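Local atomic coordinates of amidohydrolase (Thermotoga maritima, PDB entry 3OOQ), a protein that probably works as a hydrolase of the amidohydrolase superfamily, possibly with allantoinase activity. Residues Asn81-Pro86 and Gly120-Val125; Met152-Asn157 and Ala223-His228. One frame throughout, in Å; residues are numbered along the deposited sequence.

Contact 1: residues Asn81-Pro86 and Gly120-Val125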
loop_
_atom_site.group_PDB
_atom_site.type_symbol
_atom_site.label_atom_id
_atom_site.label_comp_id
_atom_site.label_asym_id
_atom_site.label_seq_id
_atom_site.Cartn_x
_atom_site.Cartn_y
_atom_site.Cartn_z
ATOM N N ASN F 81 -20.913 13.765 -6.209
ATOM C CA ASN F 81 -20.713 13.212 -4.859
ATOM C C ASN F 81 -19.394 13.665 -4.266
ATOM O O ASN F 81 -18.340 13.289 -4.769
ATOM C CB ASN F 81 -20.739 11.676 -4.865
ATOM C CG ASN F 81 -22.146 11.100 -5.002
ATOM O OD1 ASN F 81 -22.971 11.199 -4.092
ATOM N ND2 ASN F 81 -22.412 10.468 -6.138
ATOM N N GLU F 82 -19.463 14.459 -3.199
ATOM C CA GLU F 82 -18.281 14.847 -2.440
ATOM C C GLU F 82 -17.987 13.726 -1.422
ATOM O O GLU F 82 -18.171 13.880 -0.197
ATOM C CB GLU F 82 -18.489 16.209 -1.756
ATOM C CG GLU F 82 -17.253 16.755 -1.046
ATOM C CD GLU F 82 -16.034 16.735 -1.938
ATOM O OE1 GLU F 82 -15.094 15.961 -1.643
ATOM O OE2 GLU F 82 -16.034 17.454 -2.959
ATOM N N ALA F 83 -17.535 12.596 -1.958
ATOM C CA ALA F 83 -17.435 11.354 -1.203
ATOM C C ALA F 83 -16.136 11.258 -0.402
ATOM O O ALA F 83 -15.485 10.216 -0.393
ATOM C CB ALA F 83 -17.588 10.160 -2.151
ATOM N N THR F 84 -15.776 12.350 0.273
ATOM C CA THR F 84 -14.552 12.428 1.077
ATOM C C THR F 84 -14.862 12.752 2.529
ATOM O O THR F 84 -13.955 13.055 3.318
ATOM C CB THR F 84 -13.644 13.538 0.549
ATOM O OG1 THR F 84 -14.377 14.775 0.557
ATOM C CG2 THR F 84 -13.210 13.217 -0.877
ATOM N N ASP F 85 -16.149 12.708 2.875
ATOM C CA ASP F 85 -16.629 13.147 4.179
ATOM C C ASP F 85 -18.117 12.801 4.234
ATOM O O ASP F 85 -18.877 13.224 3.352
ATOM C CB ASP F 85 -16.416 14.667 4.328
ATOM C CG ASP F 85 -16.809 15.192 5.703
ATOM O OD1 ASP F 85 -16.312 16.268 6.082
ATOM O OD2 ASP F 85 -17.623 14.574 6.405
ATOM N N PRO F 86 -18.546 12.023 5.252
ATOM C CA PRO F 86 -19.943 11.564 5.220
ATOM C C PRO F 86 -20.965 12.668 5.548
ATOM O O PRO F 86 -22.158 12.441 5.412
ATOM C CB PRO F 86 -19.972 10.420 6.264
ATOM C CG PRO F 86 -18.851 10.709 7.180
ATOM C CD PRO F 86 -17.794 11.453 6.389
ATOM N N GLY F 120 -25.641 13.194 -5.149
ATOM C CA GLY F 120 -25.988 11.777 -5.143
ATOM C C GLY F 120 -26.102 11.187 -3.735
ATOM O O GLY F 120 -26.368 11.896 -2.752
ATOM N N SER F 121 -25.890 9.883 -3.638
ATOM C CA SER F 121 -26.232 9.145 -2.431
ATOM C C SER F 121 -25.007 8.513 -1.748
ATOM O O SER F 121 -25.126 7.551 -0.990
ATOM C CB SER F 121 -27.241 8.069 -2.791
ATOM O OG SER F 121 -26.681 7.168 -3.735
ATOM N N ALA F 122 -23.830 9.059 -2.026
ATOM C CA ALA F 122 -22.612 8.592 -1.372
ATOM C C ALA F 122 -22.611 8.908 0.115
ATOM O O ALA F 122 -22.147 8.090 0.923
ATOM C CB ALA F 122 -21.384 9.213 -2.043
ATOM N N ASN F 123 -23.100 10.096 0.480
ATOM C CA ASN F 123 -22.974 10.580 1.856
ATOM C C ASN F 123 -24.243 10.476 2.675
ATOM O O ASN F 123 -25.314 10.799 2.162
ATOM C CB ASN F 123 -22.542 12.039 1.884
ATOM C CG ASN F 123 -21.170 12.256 1.286
ATOM O OD1 ASN F 123 -20.451 11.307 1.010
ATOM N ND2 ASN F 123 -20.806 13.514 1.084
ATOM N N PRO F 124 -24.117 10.060 3.958
ATOM C CA PRO F 124 -25.249 10.169 4.882
ATOM C C PRO F 124 -25.905 11.552 4.771
ATOM O O PRO F 124 -27.132 11.627 4.675
ATOM C CB PRO F 124 -24.605 9.919 6.246
ATOM C CG PRO F 124 -23.520 8.868 5.942
ATOM C CD PRO F 124 -22.995 9.292 4.545
ATOM N N VAL F 125 -25.094 12.615 4.755
ATOM C CA VAL F 125 -25.564 13.988 4.504
ATOM C C VAL F 125 -24.759 14.546 3.338
ATOM O O VAL F 125 -23.571 14.842 3.482
ATOM C CB VAL F 125 -25.433 14.918 5.748
ATOM C CG1 VAL F 125 -26.113 16.281 5.479
ATOM C CG2 VAL F 125 -26.069 14.277 7.001
HETATM O O HOH W 1 -23.308 12.421 -1.606
HETATM O O HOH W 2 -24.904 8.744 -6.237
#
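Asn81-Pro86 and Gly120-Val125 run in the same direction as two irregular loops, Asn81 starting beside Gly120 and Pro86 ending beside Asn123, and one backbone bond joins them, Val125 N to Pro86 O at 3.0 Å. The remaining direct hydrogen bonds each pair an asparagine side chain with the other loop's backbone. Asn81 reaches across so that its OD1 receives the amide of Ala122, 3.1 Å from OD1 to N; the donor stands well above the carbonyl plane, about 50° out of it. OD1 also packs on the methyl of Ala122, 3.3 Å from its CB. Water 1 bridges Asn81 OD1 and Asn123 N, though several acceptors compete for its protons. Water 2 takes N-H groups from Asn81 ND2 and Ser121 N, consistent with the way the amide is turned.

Asn123 answers from the other loop. Its CG sits anti to the carbonyl carbon, beside its own backbone N (chi1 -63°), and ND2 gives an almost straight bond to Glu82 O, 3.0 Å long at 172°, with that oxygen lying in the plane of the amide. ND2 also donates to Thr88 OG1, while OD1 is held by Tyr162 OH, so both ends of this buried amide are satisfied. These loops follow strands 54-64 and 112-117 of the amidohydrolase TIM barrel, and successive inverse gamma turns centred on Glu82 and Ala83 fold the first of them. Between the asparagines, Ala83 CB meets Ala122 CB at 3.9 Å, with Val161 of helix 156-164 against both. Farther along, Pro86 CB rests on Pro124 CD, 3.7 Å away. The carboxylate of Glu82 bonds to Thr84 OG1 and to Ser170 and Thr171 of a second subunit.

Contact 2: residues Met152-Asn157 and Ala223-His228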
loop_
_atom_site.group_PDB
_atom_site.type_symbol
_atom_site.label_atom_id
_atom_site.label_comp_id
_atom_site.label_asym_id
_atom_site.label_seq_id
_atom_site.Cartn_x
_atom_site.Cartn_y
_atom_site.Cartn_z
HETATM N N MSE F 152 -29.919 13.529 1.795
HETATM C CA MSE F 152 -29.379 12.569 2.753
HETATM C C MSE F 152 -29.555 11.192 2.152
HETATM O O MSE F 152 -30.349 11.032 1.232
HETATM C CB MSE F 152 -30.107 12.655 4.102
HETATM C CG MSE F 152 -29.964 14.016 4.739
HETATM SE SE MSE F 152 -31.015 14.232 6.359
HETATM C CE MSE F 152 -31.462 16.125 6.145
ATOM N N ALA F 153 -28.807 10.210 2.658
ATOM C CA ALA F 153 -28.826 8.857 2.080
ATOM C C ALA F 153 -28.697 7.769 3.116
ATOM O O ALA F 153 -27.910 7.900 4.049
ATOM C CB ALA F 153 -27.726 8.699 1.032
ATOM N N PHE F 154 -29.458 6.693 2.892
ATOM C CA PHE F 154 -29.549 5.515 3.746
ATOM C C PHE F 154 -29.281 4.314 2.881
ATOM O O PHE F 154 -29.192 4.442 1.658
ATOM C CB PHE F 154 -30.981 5.403 4.324
ATOM C CG PHE F 154 -31.317 6.509 5.267
ATOM C CD1 PHE F 154 -31.733 7.756 4.789
ATOM C CD2 PHE F 154 -31.123 6.347 6.621
ATOM C CE1 PHE F 154 -31.999 8.806 5.670
ATOM C CE2 PHE F 154 -31.383 7.393 7.507
ATOM C CZ PHE F 154 -31.828 8.617 7.030
ATOM N N GLY F 155 -29.138 3.150 3.509
ATOM C CA GLY F 155 -29.013 1.893 2.779
ATOM C C GLY F 155 -27.586 1.619 2.326
ATOM O O GLY F 155 -26.630 2.050 2.971
ATOM N N GLU F 156 -27.446 0.881 1.228
ATOM C CA GLU F 156 -26.148 0.306 0.825
ATOM C C GLU F 156 -25.102 1.335 0.436
ATOM O O GLU F 156 -23.931 1.175 0.788
ATOM C CB GLU F 156 -26.314 -0.698 -0.331
ATOM C CG GLU F 156 -27.121 -1.963 0.023
ATOM C CD GLU F 156 -27.297 -2.903 -1.165
ATOM O OE1 GLU F 156 -26.411 -2.935 -2.043
ATOM O OE2 GLU F 156 -28.314 -3.625 -1.226
ATOM N N ASN F 157 -25.518 2.394 -0.271
ATOM C CA ASN F 157 -24.558 3.344 -0.859
ATOM C C ASN F 157 -23.649 4.017 0.176
ATOM O O ASN F 157 -22.434 3.870 0.093
ATOM C CB ASN F 157 -25.244 4.370 -1.813
ATOM C CG ASN F 157 -25.831 3.719 -3.063
ATOM O OD1 ASN F 157 -25.648 2.533 -3.297
ATOM N ND2 ASN F 157 -26.561 4.503 -3.864
ATOM N N ALA F 223 -35.784 17.825 4.105
ATOM C CA ALA F 223 -34.828 16.760 3.884
ATOM C C ALA F 223 -35.273 15.960 2.657
ATOM O O ALA F 223 -36.461 15.630 2.500
ATOM C CB ALA F 223 -34.752 15.847 5.102
ATOM N N ARG F 224 -34.309 15.640 1.806
ATOM C CA ARG F 224 -34.556 14.784 0.673
ATOM C C ARG F 224 -33.800 13.492 0.942
ATOM O O ARG F 224 -32.572 13.456 0.828
ATOM C CB ARG F 224 -34.114 15.489 -0.618
ATOM C CG ARG F 224 -34.827 16.843 -0.907
ATOM C CD ARG F 224 -36.350 16.691 -1.109
ATOM N NE ARG F 224 -36.614 15.784 -2.234
ATOM C CZ ARG F 224 -36.846 16.160 -3.489
ATOM N NH1 ARG F 224 -36.910 17.447 -3.809
ATOM N NH2 ARG F 224 -37.009 15.245 -4.438
HETATM N N MSE F 225 -34.534 12.434 1.298
HETATM C CA MSE F 225 -33.946 11.249 1.927
HETATM C C MSE F 225 -33.966 10.006 1.055
HETATM O O MSE F 225 -35.016 9.392 0.858
HETATM C CB MSE F 225 -34.617 10.980 3.280
HETATM C CG MSE F 225 -34.368 12.117 4.239
HETATM SE SE MSE F 225 -35.319 11.966 5.920
HETATM C CE MSE F 225 -33.778 11.675 7.063
ATOM N N HIS F 226 -32.784 9.664 0.541
ATOM C CA HIS F 226 -32.564 8.538 -0.374
ATOM C C HIS F 226 -32.707 7.238 0.418
ATOM O O HIS F 226 -31.945 7.015 1.366
ATOM C CB HIS F 226 -31.143 8.676 -0.995
ATOM C CG HIS F 226 -30.621 7.449 -1.689
ATOM N ND1 HIS F 226 -30.196 6.312 -1.014
ATOM C CD2 HIS F 226 -30.407 7.201 -3.003
ATOM C CE1 HIS F 226 -29.763 5.416 -1.888
ATOM N NE2 HIS F 226 -29.892 5.927 -3.105
ATOM N N ALA F 227 -33.670 6.398 0.036
ATOM C CA ALA F 227 -33.885 5.096 0.679
ATOM C C ALA F 227 -34.623 4.115 -0.216
ATOM O O ALA F 227 -35.619 4.470 -0.846
ATOM C CB ALA F 227 -34.649 5.243 2.016
ATOM N N HIS F 228 -34.153 2.868 -0.238
ATOM C CA HIS F 228 -34.742 1.841 -1.093
ATOM C C HIS F 228 -35.484 0.810 -0.270
ATOM O O HIS F 228 -36.683 0.641 -0.438
ATOM C CB HIS F 228 -33.663 1.157 -1.955
ATOM C CG HIS F 228 -33.052 2.055 -2.982
ATOM N ND1 HIS F 228 -33.716 2.430 -4.131
ATOM C CD2 HIS F 228 -31.837 2.661 -3.034
ATOM C CE1 HIS F 228 -32.939 3.226 -4.850
ATOM N NE2 HIS F 228 -31.795 3.385 -4.203
#
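Phe154 and His226 each present a ring edge to a carbonyl of the other residue: His226 O lies in the plane of the phenyl ring at its edge, and Phe154 O in the plane of the imidazole at its edge. His226 ND1 donates to Phe154 O only weakly, at 3.4 Å. Ala153 CB and Asn157 ND2 approach the imidazole obliquely; the Asn157 amide, its plane 35° from the ring, merely packs there, its ND2 bonded to Ser121 OG and its OD1 to Lys280 NZ. His251 meets the imidazole with its plane nearly perpendicular.

Strands 143-153 and 223-227 are parallel neighbours in the TIM barrel, joined through intervening helices in a beta-alpha-beta crossover. Met152 N bonds to Arg224 O at 2.8 Å, Met152 O accepts from His226 N, and Phe154 N donates to His226 O from nearly along the carbonyl's own axis, though the N-H is bent (143°), so the ladder runs on just past the end of the first strand. His226 CB is on the same face of the sheet as Ala153, at the C-terminal strand ends where this superfamily has its active site.

On the other face Met152 and Met225, both selenomethionines, lie side by side and point the same way, with SE of Met152 3.8 Å from CE of Met225. The Met225 methyl also meets the Phe154 rim, 3.6 Å from its CZ, and both residues touch Ala236 of helix 230-243. Met152 CE lies 3.5 Å from Ala223 CB, closer than usual carbon contact.

Overall arrangement
Contact 2 is a buried part of the barrel wall; contact 1 lies partly buried in loops after strands 54-64 and 112-117, about 11 Å away between centres and farther from the middle of the chain. Contact 2 rests on a regular parallel backbone ladder with selenomethionines packed on one face, whereas contact 1 has one backbone bond and relies on side-chain amides and bridging waters, and is hydrogen-bonded to a second subunit through Glu82 and Thr84. The two meet directly: Pro124 O accepts from Ala153 N, and Ser121 CB packs on His226 CD2. Helix 156-164, which starts within contact 2, also packs against contact 1 through Val161 and Tyr162.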